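Chromosome-partitioning protein ParB (Caulobacter vibrioides, PDB 7BM8) binds the chromosomal replication origin, takes part in chromosome partitioning and spreads on DNA through a CTP-dependent gating mechanism. Local coordinates at residues Leu139-Leu144 with Asn168-Leu173; Glu40-Asn45 with Gly84-Val89; Asp60-Ile65 with Ala98-Leu103; Lys68-Pro73 with Lys104-Met109. One frame throughout, in Å; residues are numbered along the deposited sequence.

In the fold
Contacts 2, 3 and 4 all lie in the ParB N-terminal domain, and their segments alternate along the chain, so that each ties an earlier element to one after strand 74-78. Contact 2 joins two strands of the mixed sheet; contact 3 packs helix 55-68 on the end of helix 92-100; contact 4 lays the loop after helix 55-68 against strand 105-110. The centres of contacts 3 and 4 are about 11 Å apart, and both touch the same CTP. Contact 1 comes later, its centre about 25 Å from that of contact 3. The contacts of the nucleotide-binding domain and that of the HTH domain, which probably binds DNA, are thus separate, and contacts 1, 3 and 4 each touch the second subunit.

Contact 1 of 4, residues Leu139-Leu144 with Asn168-Leu173; sequences LSYKVL and NTMRLL
Thr169 OG1 is hydrogen-bonded to the backbone oxygen of His165, one turn back in its own helix, and this bond holds the side chain in the rotation that presents its methyl group to Tyr141. With chi1 at -56°, OG1 sits beside the backbone N while CG2 stands anti to it, and there CG2 comes to 3.5 Å from Tyr141 CE2. The approach is at the edge of the ring, with Thr169 CB lying in the ring plane and the two side chains crossing at about a right angle. Nearer the backbone, Tyr141 CB rests 3.7 Å from Met170 CG. The methionine bends about its CG-SD bond (chi3 73°), which turns its methyl CE onto the helix backbone, 3.4 Å from Lys142 N. Leu173 completes the apolar surface with its two branches: CD2 meets Leu139 CD2 at 3.7 Å, whereas CD1 reaches Lys142 CB at 4.1 Å. No hydrogen bond crosses between the segments, so shape and apolar cover carry the contact. It joins helix 134-148 to helix 163-171, the second probably the recognition helix of the helix-turn-helix. Helix 152-159 closes the bundle, its Ile155 and Ile159 packing on Tyr141, which also touches Ile123 of the second subunit.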
# COMPACT_ATOMS: atom_id res chain seq x y z
N LEU A 139 5.70 15.05 -9.23
CA LEU A 139 5.34 16.42 -8.77
C LEU A 139 5.79 16.61 -7.32
O LEU A 139 6.33 17.69 -7.01
CB LEU A 139 3.83 16.64 -8.91
CG LEU A 139 3.31 16.81 -10.34
CD1 LEU A 139 1.80 16.96 -10.35
CD2 LEU A 139 3.96 18.01 -11.03
N SER A 140 5.58 15.60 -6.47
CA SER A 140 5.98 15.61 -5.03
C SER A 140 7.49 15.87 -4.92
O SER A 140 7.89 16.64 -4.03
CB SER A 140 5.59 14.34 -4.33
OG SER A 140 4.18 14.16 -4.34
N TYR A 141 8.28 15.25 -5.81
CA TYR A 141 9.76 15.39 -5.87
C TYR A 141 10.14 16.79 -6.37
O TYR A 141 11.10 17.38 -5.84
CB TYR A 141 10.40 14.32 -6.76
CG TYR A 141 10.23 12.89 -6.30
CD1 TYR A 141 10.15 12.56 -4.95
CD2 TYR A 141 10.18 11.85 -7.22
CE1 TYR A 141 10.01 11.24 -4.53
CE2 TYR A 141 10.04 10.53 -6.82
CZ TYR A 141 9.95 10.23 -5.47
OH TYR A 141 9.81 8.93 -5.07
N LYS A 142 9.41 17.30 -7.37
CA LYS A 142 9.58 18.68 -7.90
C LYS A 142 9.49 19.66 -6.73
O LYS A 142 10.45 20.42 -6.51
CB LYS A 142 8.52 18.99 -8.97
CG LYS A 142 8.77 20.25 -9.79
CD LYS A 142 7.49 20.86 -10.36
CE LYS A 142 7.71 21.67 -11.62
NZ LYS A 142 7.80 20.81 -12.83
N VAL A 143 8.39 19.59 -5.97
CA VAL A 143 8.12 20.48 -4.80
C VAL A 143 9.26 20.35 -3.78
O VAL A 143 9.64 21.39 -3.20
CB VAL A 143 6.75 20.18 -4.17
CG1 VAL A 143 6.55 20.90 -2.85
CG2 VAL A 143 5.61 20.50 -5.13
N LEU A 144 9.79 19.15 -3.56
CA LEU A 144 10.96 18.95 -2.65
C LEU A 144 12.14 19.78 -3.17
O LEU A 144 12.80 20.44 -2.35
CB LEU A 144 11.32 17.47 -2.56
CG LEU A 144 10.50 16.65 -1.55
CD1 LEU A 144 10.89 15.18 -1.61
CD2 LEU A 144 10.67 17.19 -0.14
N ASN A 168 14.64 9.37 -12.73
CA ASN A 168 13.77 8.75 -13.76
C ASN A 168 12.32 9.21 -13.54
O ASN A 168 11.67 9.56 -14.54
CB ASN A 168 13.88 7.23 -13.75
CG ASN A 168 15.24 6.74 -14.21
OD1 ASN A 168 15.70 7.11 -15.29
ND2 ASN A 168 15.89 5.92 -13.40
N THR A 169 11.86 9.22 -12.29
CA THR A 169 10.47 9.59 -11.91
C THR A 169 10.19 11.04 -12.31
O THR A 169 9.08 11.30 -12.82
CB THR A 169 10.22 9.37 -10.41
OG1 THR A 169 10.51 8.01 -10.10
CG2 THR A 169 8.79 9.67 -10.00
N MET A 170 11.15 11.94 -12.11
CA MET A 170 11.00 13.40 -12.36
C MET A 170 11.04 13.69 -13.86
O MET A 170 10.26 14.56 -14.31
CB MET A 170 12.10 14.20 -11.65
CG MET A 170 12.03 14.10 -10.13
SD MET A 170 13.00 15.36 -9.28
CE MET A 170 11.97 16.80 -9.58
N ARG A 171 11.89 12.97 -14.61
CA ARG A 171 12.06 13.12 -16.08
C ARG A 171 10.70 13.01 -16.79
O ARG A 171 10.56 13.61 -17.87
CB ARG A 171 13.05 12.08 -16.63
CG ARG A 171 14.51 12.45 -16.43
CD ARG A 171 15.44 11.28 -16.66
NE ARG A 171 15.45 10.84 -18.05
CZ ARG A 171 16.18 11.38 -19.03
NH1 ARG A 171 16.99 12.40 -18.79
NH2 ARG A 171 16.10 10.88 -20.25
N LEU A 172 9.75 12.28 -16.20
CA LEU A 172 8.39 12.05 -16.75
C LEU A 172 7.62 13.37 -16.86
O LEU A 172 6.71 13.44 -17.71
CB LEU A 172 7.63 11.06 -15.85
CG LEU A 172 8.22 9.66 -15.77
CD1 LEU A 172 7.50 8.84 -14.71
CD2 LEU A 172 8.14 8.97 -17.13
N LEU A 173 7.96 14.38 -16.04
CA LEU A 173 7.28 15.70 -16.03
C LEU A 173 7.58 16.45 -17.33
O LEU A 173 6.74 17.28 -17.75
CB LEU A 173 7.74 16.50 -14.80
CG LEU A 173 7.40 15.90 -13.44
CD1 LEU A 173 8.00 16.72 -12.31
CD2 LEU A 173 5.89 15.77 -13.26

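Contact 2 of 4, residues Glu40-Asn45 with Gly84-Val89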
# COMPACT_ATOMS: atom_id res chain seq x y z
N GLU A 40 12.55 -7.93 19.57
CA GLU A 40 12.99 -9.34 19.78
C GLU A 40 11.86 -10.25 20.27
O GLU A 40 12.05 -11.49 20.21
CB GLU A 40 14.15 -9.40 20.78
CG GLU A 40 15.43 -8.75 20.26
CD GLU A 40 15.69 -7.33 20.71
OE1 GLU A 40 14.73 -6.65 21.16
OE2 GLU A 40 16.86 -6.90 20.63
N ILE A 41 10.74 -9.69 20.76
CA ILE A 41 9.60 -10.47 21.33
C ILE A 41 8.46 -10.55 20.30
O ILE A 41 7.32 -10.84 20.70
CB ILE A 41 9.13 -9.87 22.67
CG1 ILE A 41 8.28 -8.60 22.48
CG2 ILE A 41 10.32 -9.61 23.58
CD1 ILE A 41 7.51 -8.20 23.72
N LEU A 42 8.78 -10.33 19.02
CA LEU A 42 7.82 -10.42 17.89
C LEU A 42 8.22 -11.59 16.99
O LEU A 42 9.43 -11.76 16.76
CB LEU A 42 7.82 -9.11 17.10
CG LEU A 42 6.63 -8.18 17.35
CD1 LEU A 42 6.68 -7.61 18.77
CD2 LEU A 42 6.59 -7.07 16.32
N GLN A 43 7.23 -12.35 16.51
CA GLN A 43 7.43 -13.48 15.56
C GLN A 43 6.36 -13.41 14.46
O GLN A 43 5.28 -12.85 14.71
CB GLN A 43 7.39 -14.81 16.33
CG GLN A 43 7.78 -16.01 15.49
CD GLN A 43 9.18 -15.88 14.93
OE1 GLN A 43 9.38 -15.82 13.72
NE2 GLN A 43 10.15 -15.82 15.82
N ARG A 44 6.69 -13.96 13.28
CA ARG A 44 5.82 -13.99 12.08
C ARG A 44 4.77 -15.09 12.21
O ARG A 44 5.03 -16.08 12.92
CB ARG A 44 6.64 -14.22 10.80
CG ARG A 44 7.73 -15.28 10.94
CD ARG A 44 8.45 -15.61 9.65
NE ARG A 44 8.14 -16.95 9.14
CZ ARG A 44 7.24 -17.23 8.21
NH1 ARG A 44 6.53 -16.27 7.63
NH2 ARG A 44 7.06 -18.49 7.84
N ASN A 45 3.61 -14.92 11.57
CA ASN A 45 2.63 -16.00 11.32
C ASN A 45 3.03 -16.70 10.03
O ASN A 45 3.07 -16.07 8.98
CB ASN A 45 1.19 -15.48 11.24
CG ASN A 45 0.16 -16.58 11.22
OD1 ASN A 45 0.48 -17.75 11.44
ND2 ASN A 45 -1.09 -16.22 10.96
N GLY A 84 4.38 -14.54 26.32
CA GLY A 84 4.97 -13.19 26.30
C GLY A 84 5.57 -12.81 24.96
O GLY A 84 6.38 -11.87 24.93
N GLU A 85 5.18 -13.51 23.89
CA GLU A 85 5.58 -13.21 22.48
C GLU A 85 4.34 -12.69 21.74
O GLU A 85 3.22 -12.95 22.21
CB GLU A 85 6.14 -14.47 21.81
CG GLU A 85 7.29 -14.17 20.86
CD GLU A 85 7.59 -15.23 19.81
OE1 GLU A 85 6.65 -15.94 19.41
OE2 GLU A 85 8.75 -15.33 19.39
N TYR A 86 4.54 -11.96 20.64
CA TYR A 86 3.44 -11.41 19.80
C TYR A 86 3.61 -11.92 18.36
O TYR A 86 4.73 -11.85 17.82
CB TYR A 86 3.44 -9.88 19.87
CG TYR A 86 3.14 -9.34 21.24
CD1 TYR A 86 1.85 -9.34 21.74
CD2 TYR A 86 4.14 -8.83 22.04
CE1 TYR A 86 1.56 -8.84 23.00
CE2 TYR A 86 3.88 -8.34 23.31
CZ TYR A 86 2.58 -8.34 23.79
OH TYR A 86 2.31 -7.85 25.03
N GLN A 87 2.52 -12.43 17.78
CA GLN A 87 2.49 -12.93 16.38
C GLN A 87 2.02 -11.80 15.46
O GLN A 87 0.90 -11.31 15.66
CB GLN A 87 1.59 -14.16 16.26
CG GLN A 87 1.81 -14.94 14.97
CD GLN A 87 0.70 -15.93 14.70
OE1 GLN A 87 -0.47 -15.57 14.67
NE2 GLN A 87 1.07 -17.18 14.50
N ILE A 88 2.86 -11.41 14.50
CA ILE A 88 2.58 -10.28 13.57
C ILE A 88 1.38 -10.65 12.70
O ILE A 88 1.45 -11.66 11.97
CB ILE A 88 3.83 -9.94 12.73
CG1 ILE A 88 4.94 -9.36 13.61
CG2 ILE A 88 3.48 -9.01 11.57
CD1 ILE A 88 6.29 -9.31 12.94
N VAL A 89 0.31 -9.85 12.80
CA VAL A 89 -0.94 -9.99 12.00
C VAL A 89 -0.76 -9.21 10.69
O VAL A 89 -1.09 -9.76 9.63
CB VAL A 89 -2.16 -9.50 12.80
CG1 VAL A 89 -3.45 -9.63 12.00
CG2 VAL A 89 -2.28 -10.21 14.14
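Gln43 lies at the middle of strand 42-44, which pairs in parallel with strand 86-88, their short axes 42° apart. Both backbone groups of Gln43 are used: its N donates to Tyr86 O at 2.9 Å and its O accepts from Ile88 N at 2.8 Å, so the residue bridges the two neighbours of Gln87. A third bond, from Tyr86 N to Ile41 O at 3.0 Å, extends the ladder toward the start of the strands.

Side chains then sort onto the two faces. On one, the side chains of Leu42 and Ile88 cross at about a right angle, Leu42 CD2 3.9 Å from Ile88 CG1, while the other leucine branch, CD1, lies near Tyr86 CB. Just before the strand, Ile41 runs alongside the tyrosine, pointing the same way, and puts CD1 at the ring edge, 3.7 Å from Tyr86 CE2. On the face of Gln43 and Gln87, Glu85 reaches forward along the strands, its OE1 3.4 Å from Gln43 CB. From the other end Asn45 meets Gln87, whose CG anti to the backbone N (chi1 -164°) and extended chain carry its amide out to stack on that of Asn45, the planes 19° apart. Arg77 NE positions this amide by a hydrogen bond to Gln87 OE1, and Asp47 N makes a weak one to Asn45 OD1.

Strand 42-44 is outermost in the sheet of this chain, and on its inner side strand 86-88 pairs with the antiparallel strand 74-78. Trp95 of helix 92-100 covers Leu42 and Ile88, and Val106 and Ile108 of strand 105-110 also touch Leu42.

Contact 3 of 4, residues Asp60-Ile65 with Ala98-Leu103; sequences DLSNSI and AQRAGL. With CTP (cytidine-5'-triphosphate), chain C.
Ile65 lays its methyl CG2 across the branched end of Leu103, 3.6 Å from CD2, the two side chains crossing obliquely. The same methyl also meets the CB atoms of Ala98 and Ala101. Because CG2 is anti to the backbone N and CG1 anti to the carbonyl carbon (chi1 -71°), the side chain straddles two surroundings: CD1 comes to 3.8 Å from Ala98 N, and CG1 to 3.9 Å from the amino nitrogen N4 of CTP. About one turn before Ile65, the backbone oxygen Ser62 O receives Ala101 CB at 3.5 Å. Here Arg100 passes Ser62 with its CB and then carries its guanidinium to salt bridges with Glu55 and Glu59. A Schellman motif at Gly102 ends helix 92-100 and leads the chain round to Leu103.

On the nucleotide side, Leu61 CD1 covers CTP C5 at 3.6 Å. Ser64 OG accepts a hydrogen bond from CTP N4, 3.1 Å long and nearly straight at 163°. Helix 55-68 therefore grips its helical neighbour by apolar contact and offers the cytosine amino group an acceptor, which is consistent with a pocket that reads this edge of the base.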
# COMPACT_ATOMS: atom_id res chain seq x y z
N ASP A 60 15.06 -1.09 0.49
CA ASP A 60 14.46 0.26 0.39
C ASP A 60 13.71 0.59 1.68
O ASP A 60 13.84 1.74 2.15
CB ASP A 60 13.50 0.38 -0.80
CG ASP A 60 14.19 0.36 -2.16
OD1 ASP A 60 15.41 0.60 -2.20
OD2 ASP A 60 13.49 0.10 -3.16
N LEU A 61 12.96 -0.37 2.22
CA LEU A 61 12.13 -0.18 3.44
C LEU A 61 13.05 0.02 4.65
O LEU A 61 12.82 0.98 5.42
CB LEU A 61 11.21 -1.39 3.62
CG LEU A 61 10.25 -1.33 4.81
CD1 LEU A 61 9.53 0.02 4.87
CD2 LEU A 61 9.24 -2.46 4.75
N SER A 62 14.06 -0.84 4.81
CA SER A 62 15.07 -0.76 5.90
C SER A 62 15.79 0.59 5.85
O SER A 62 15.99 1.19 6.92
CB SER A 62 16.03 -1.92 5.84
OG SER A 62 16.37 -2.24 4.50
N ASN A 63 16.14 1.07 4.65
CA ASN A 63 16.74 2.41 4.42
C ASN A 63 15.77 3.48 4.92
O ASN A 63 16.17 4.29 5.77
CB ASN A 63 17.09 2.65 2.95
CG ASN A 63 18.23 1.78 2.45
OD1 ASN A 63 19.09 1.37 3.23
ND2 ASN A 63 18.24 1.50 1.16
N SER A 64 14.53 3.44 4.41
CA SER A 64 13.42 4.38 4.74
C SER A 64 13.17 4.39 6.26
O SER A 64 12.91 5.47 6.81
CB SER A 64 12.18 4.02 3.98
OG SER A 64 11.06 4.78 4.42
N ILE A 65 13.24 3.22 6.90
CA ILE A 65 13.04 3.05 8.37
C ILE A 65 14.28 3.60 9.10
O ILE A 65 14.10 4.20 10.18
CB ILE A 65 12.75 1.58 8.73
CG1 ILE A 65 11.35 1.17 8.26
CG2 ILE A 65 12.93 1.34 10.23
CD1 ILE A 65 11.04 -0.30 8.42
N ALA A 98 13.04 -3.19 9.86
CA ALA A 98 13.47 -2.58 11.14
C ALA A 98 14.61 -3.41 11.76
O ALA A 98 15.54 -2.80 12.32
CB ALA A 98 12.29 -2.47 12.08
N GLN A 99 14.53 -4.75 11.65
CA GLN A 99 15.57 -5.69 12.14
C GLN A 99 16.90 -5.37 11.45
O GLN A 99 17.87 -5.04 12.16
CB GLN A 99 15.16 -7.15 11.91
CG GLN A 99 14.48 -7.79 13.11
CD GLN A 99 14.10 -9.24 12.91
OE1 GLN A 99 14.12 -9.76 11.79
NE2 GLN A 99 13.75 -9.90 13.99
N ARG A 100 16.93 -5.44 10.11
CA ARG A 100 18.11 -5.10 9.27
C ARG A 100 18.59 -3.69 9.63
O ARG A 100 19.82 -3.52 9.79
CB ARG A 100 17.76 -5.21 7.79
CG ARG A 100 17.60 -6.65 7.31
CD ARG A 100 17.11 -6.76 5.88
NE ARG A 100 18.09 -6.29 4.91
CZ ARG A 100 18.07 -6.60 3.61
NH1 ARG A 100 17.13 -7.38 3.11
NH2 ARG A 100 19.01 -6.12 2.81
N ALA A 101 17.67 -2.74 9.77
CA ALA A 101 17.93 -1.32 10.11
C ALA A 101 18.49 -1.18 11.53
O ALA A 101 18.90 -0.07 11.89
CB ALA A 101 16.66 -0.52 9.95
N GLY A 102 18.51 -2.26 12.32
CA GLY A 102 19.12 -2.29 13.66
C GLY A 102 18.33 -1.48 14.68
O GLY A 102 18.95 -0.89 15.57
N LEU A 103 17.00 -1.47 14.56
CA LEU A 103 16.09 -0.84 15.56
C LEU A 103 15.92 -1.81 16.73
O LEU A 103 15.73 -3.01 16.46
CB LEU A 103 14.75 -0.50 14.92
CG LEU A 103 14.65 0.89 14.28
CD1 LEU A 103 15.64 1.03 13.14
CD2 LEU A 103 13.24 1.17 13.81
N1 CTP C . 6.04 2.30 6.20
C2 CTP C . 6.32 2.74 7.51
N3 CTP C . 7.46 3.43 7.74
C4 CTP C . 8.31 3.69 6.75
C5 CTP C . 8.05 3.25 5.41
C6 CTP C . 6.92 2.56 5.19
O2 CTP C . 5.51 2.48 8.41
N4 CTP C . 9.41 4.37 7.04
C1' CTP C . 4.79 1.54 5.98
C2' CTP C . 4.07 1.83 4.67
O2' CTP C . 3.37 3.05 4.78
C3' CTP C . 3.16 0.60 4.60
C4' CTP C . 4.04 -0.52 5.19
O4' CTP C . 5.09 0.16 5.92
O3' CTP C . 1.98 0.79 5.37
C5' CTP C . 4.64 -1.48 4.20
O5' CTP C . 3.57 -2.21 3.54
PA CTP C . 3.75 -3.70 2.98
O1A CTP C . 2.40 -4.34 2.87
O2A CTP C . 4.63 -3.68 1.78
O3A CTP C . 4.53 -4.41 4.18
PB CTP C . 4.04 -4.64 5.68
O1B CTP C . 5.07 -4.10 6.60
O2B CTP C . 2.62 -4.15 5.77
O3B CTP C . 4.05 -6.23 5.79
PG CTP C . 2.89 -7.29 5.40
O1G CTP C . 2.26 -7.76 6.69
O2G CTP C . 1.93 -6.51 4.52
O3G CTP C . 3.60 -8.40 4.65

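Contact 4 of 4, residues Lys68-Pro73 with Lys104-Met109. With CTP (cytidine-5'-triphosphate), chain C.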
# COMPACT_ATOMS: atom_id res chain seq x y z
N LYS A 68 13.51 7.78 8.93
CA LYS A 68 12.31 8.36 9.59
C LYS A 68 11.65 7.33 10.53
O LYS A 68 10.62 7.67 11.13
CB LYS A 68 11.31 8.83 8.53
CG LYS A 68 11.86 9.82 7.50
CD LYS A 68 11.76 11.27 7.93
CE LYS A 68 12.30 12.23 6.89
NZ LYS A 68 13.78 12.36 6.97
N GLY A 69 12.23 6.13 10.67
CA GLY A 69 11.72 5.08 11.57
C GLY A 69 10.50 4.38 11.01
O GLY A 69 10.15 4.64 9.83
N VAL A 70 9.86 3.53 11.81
CA VAL A 70 8.61 2.80 11.45
C VAL A 70 7.43 3.75 11.65
O VAL A 70 7.15 4.10 12.82
CB VAL A 70 8.45 1.50 12.26
CG1 VAL A 70 7.23 0.71 11.83
CG2 VAL A 70 9.70 0.64 12.19
N LEU A 71 6.78 4.17 10.56
CA LEU A 71 5.76 5.25 10.55
C LEU A 71 4.38 4.68 10.88
O LEU A 71 3.63 5.37 11.61
CB LEU A 71 5.78 5.94 9.19
CG LEU A 71 7.05 6.72 8.86
CD1 LEU A 71 7.12 7.06 7.37
CD2 LEU A 71 7.14 7.98 9.70
N GLN A 72 4.04 3.50 10.36
CA GLN A 72 2.76 2.80 10.62
C GLN A 72 3.00 1.70 11.66
O GLN A 72 3.74 0.76 11.40
CB GLN A 72 2.18 2.20 9.33
CG GLN A 72 1.68 3.24 8.33
CD GLN A 72 0.44 3.99 8.77
OE1 GLN A 72 0.06 4.99 8.16
NE2 GLN A 72 -0.21 3.52 9.83
N PRO A 73 2.39 1.79 12.87
CA PRO A 73 2.53 0.74 13.88
C PRO A 73 2.18 -0.65 13.33
O PRO A 73 1.31 -0.74 12.47
CB PRO A 73 1.54 1.14 14.98
CG PRO A 73 1.43 2.64 14.84
CD PRO A 73 1.57 2.91 13.35
N LYS A 104 15.99 -1.30 17.96
CA LYS A 104 15.90 -2.09 19.22
C LYS A 104 14.43 -2.31 19.60
O LYS A 104 14.13 -3.41 20.12
CB LYS A 104 16.66 -1.39 20.35
N THR A 105 13.56 -1.32 19.36
CA THR A 105 12.10 -1.39 19.64
C THR A 105 11.31 -1.07 18.37
O THR A 105 11.87 -0.44 17.46
CB THR A 105 11.68 -0.43 20.77
OG1 THR A 105 11.62 0.89 20.23
CG2 THR A 105 12.61 -0.47 21.96
N VAL A 106 10.04 -1.49 18.32
CA VAL A 106 9.08 -1.17 17.22
C VAL A 106 7.73 -0.79 17.82
O VAL A 106 7.37 -1.26 18.90
CB VAL A 106 8.93 -2.34 16.22
CG1 VAL A 106 10.14 -2.45 15.31
CG2 VAL A 106 8.68 -3.66 16.94
N PRO A 107 6.96 0.08 17.13
CA PRO A 107 5.59 0.41 17.55
C PRO A 107 4.61 -0.71 17.17
O PRO A 107 4.60 -1.09 16.01
CB PRO A 107 5.30 1.69 16.75
CG PRO A 107 6.11 1.52 15.48
CD PRO A 107 7.35 0.78 15.90
N ILE A 108 3.84 -1.20 18.14
CA ILE A 108 2.88 -2.33 17.95
C ILE A 108 1.50 -1.91 18.45
O ILE A 108 1.42 -0.96 19.25
CB ILE A 108 3.37 -3.61 18.66
CG1 ILE A 108 3.61 -3.39 20.15
CG2 ILE A 108 4.61 -4.17 17.97
CD1 ILE A 108 3.82 -4.67 20.94
N MET A 109 0.46 -2.62 17.99
CA MET A 109 -0.92 -2.57 18.53
C MET A 109 -1.39 -4.01 18.77
O MET A 109 -1.47 -4.76 17.77
CB MET A 109 -1.89 -1.89 17.56
CG MET A 109 -1.58 -0.43 17.34
SD MET A 109 -2.41 0.23 15.89
CE MET A 109 -1.79 -0.84 14.60
N1 CTP C . 6.04 2.30 6.20
C2 CTP C . 6.32 2.74 7.51
N3 CTP C . 7.46 3.43 7.74
C4 CTP C . 8.31 3.69 6.75
C5 CTP C . 8.05 3.25 5.41
C6 CTP C . 6.92 2.56 5.19
O2 CTP C . 5.51 2.48 8.41
N4 CTP C . 9.41 4.37 7.04
C1' CTP C . 4.79 1.54 5.98
C2' CTP C . 4.07 1.83 4.67
O2' CTP C . 3.37 3.05 4.78
C3' CTP C . 3.16 0.60 4.60
C4' CTP C . 4.04 -0.52 5.19
O4' CTP C . 5.09 0.16 5.92
O3' CTP C . 1.98 0.79 5.37
C5' CTP C . 4.64 -1.48 4.20
O5' CTP C . 3.57 -2.21 3.54
PA CTP C . 3.75 -3.70 2.98
O1A CTP C . 2.40 -4.34 2.87
O2A CTP C . 4.63 -3.68 1.78
O3A CTP C . 4.53 -4.41 4.18
PB CTP C . 4.04 -4.64 5.68
O1B CTP C . 5.07 -4.10 6.60
O2B CTP C . 2.62 -4.15 5.77
O3B CTP C . 4.05 -6.23 5.79
PG CTP C . 2.89 -7.29 5.40
O1G CTP C . 2.26 -7.76 6.69
O2G CTP C . 1.93 -6.51 4.52
O3G CTP C . 3.60 -8.40 4.65
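Val70 CB lies 3.9 Å from Pro107 CD. From there CG1, anti to the backbone N (chi1 -176°), continues along the ring to Pro107 CG at 3.9 Å, and CG2 turns to Val106 CG1 at 4.4 Å. Farther on, Pro73 takes over the packing: its CB faces Pro107 CB, and Met109, bent about its CG-SD bond (chi3 -58°), brings its methyl CE to 3.9 Å from that same Pro73 CB.

While these side chains hold the loop to the strand, its backbone reads the cytosine of CTP. Gly69 O accepts a hydrogen bond from CTP N4 at 2.9 Å. Leu71 N donates to CTP N3 at 3.0 Å. The bond from Gln72 N to CTP O2 measures 2.6 Å. This acceptor-donor-donor order complements the pairing edge of cytosine, and Leu71 CD1 packs on the base, 3.5 Å from CTP N4.

The loop runs from helix 55-68 into strand 74-78, which hydrogen-bonds to strand 105-110 through Ile74. Ala98 of helix 92-100 lies against both Val70 and Val106. Strand 35-38 flanks strand 105-110, and Pro73 and Met109 also pack on Met109 and Pro73 of the second subunit.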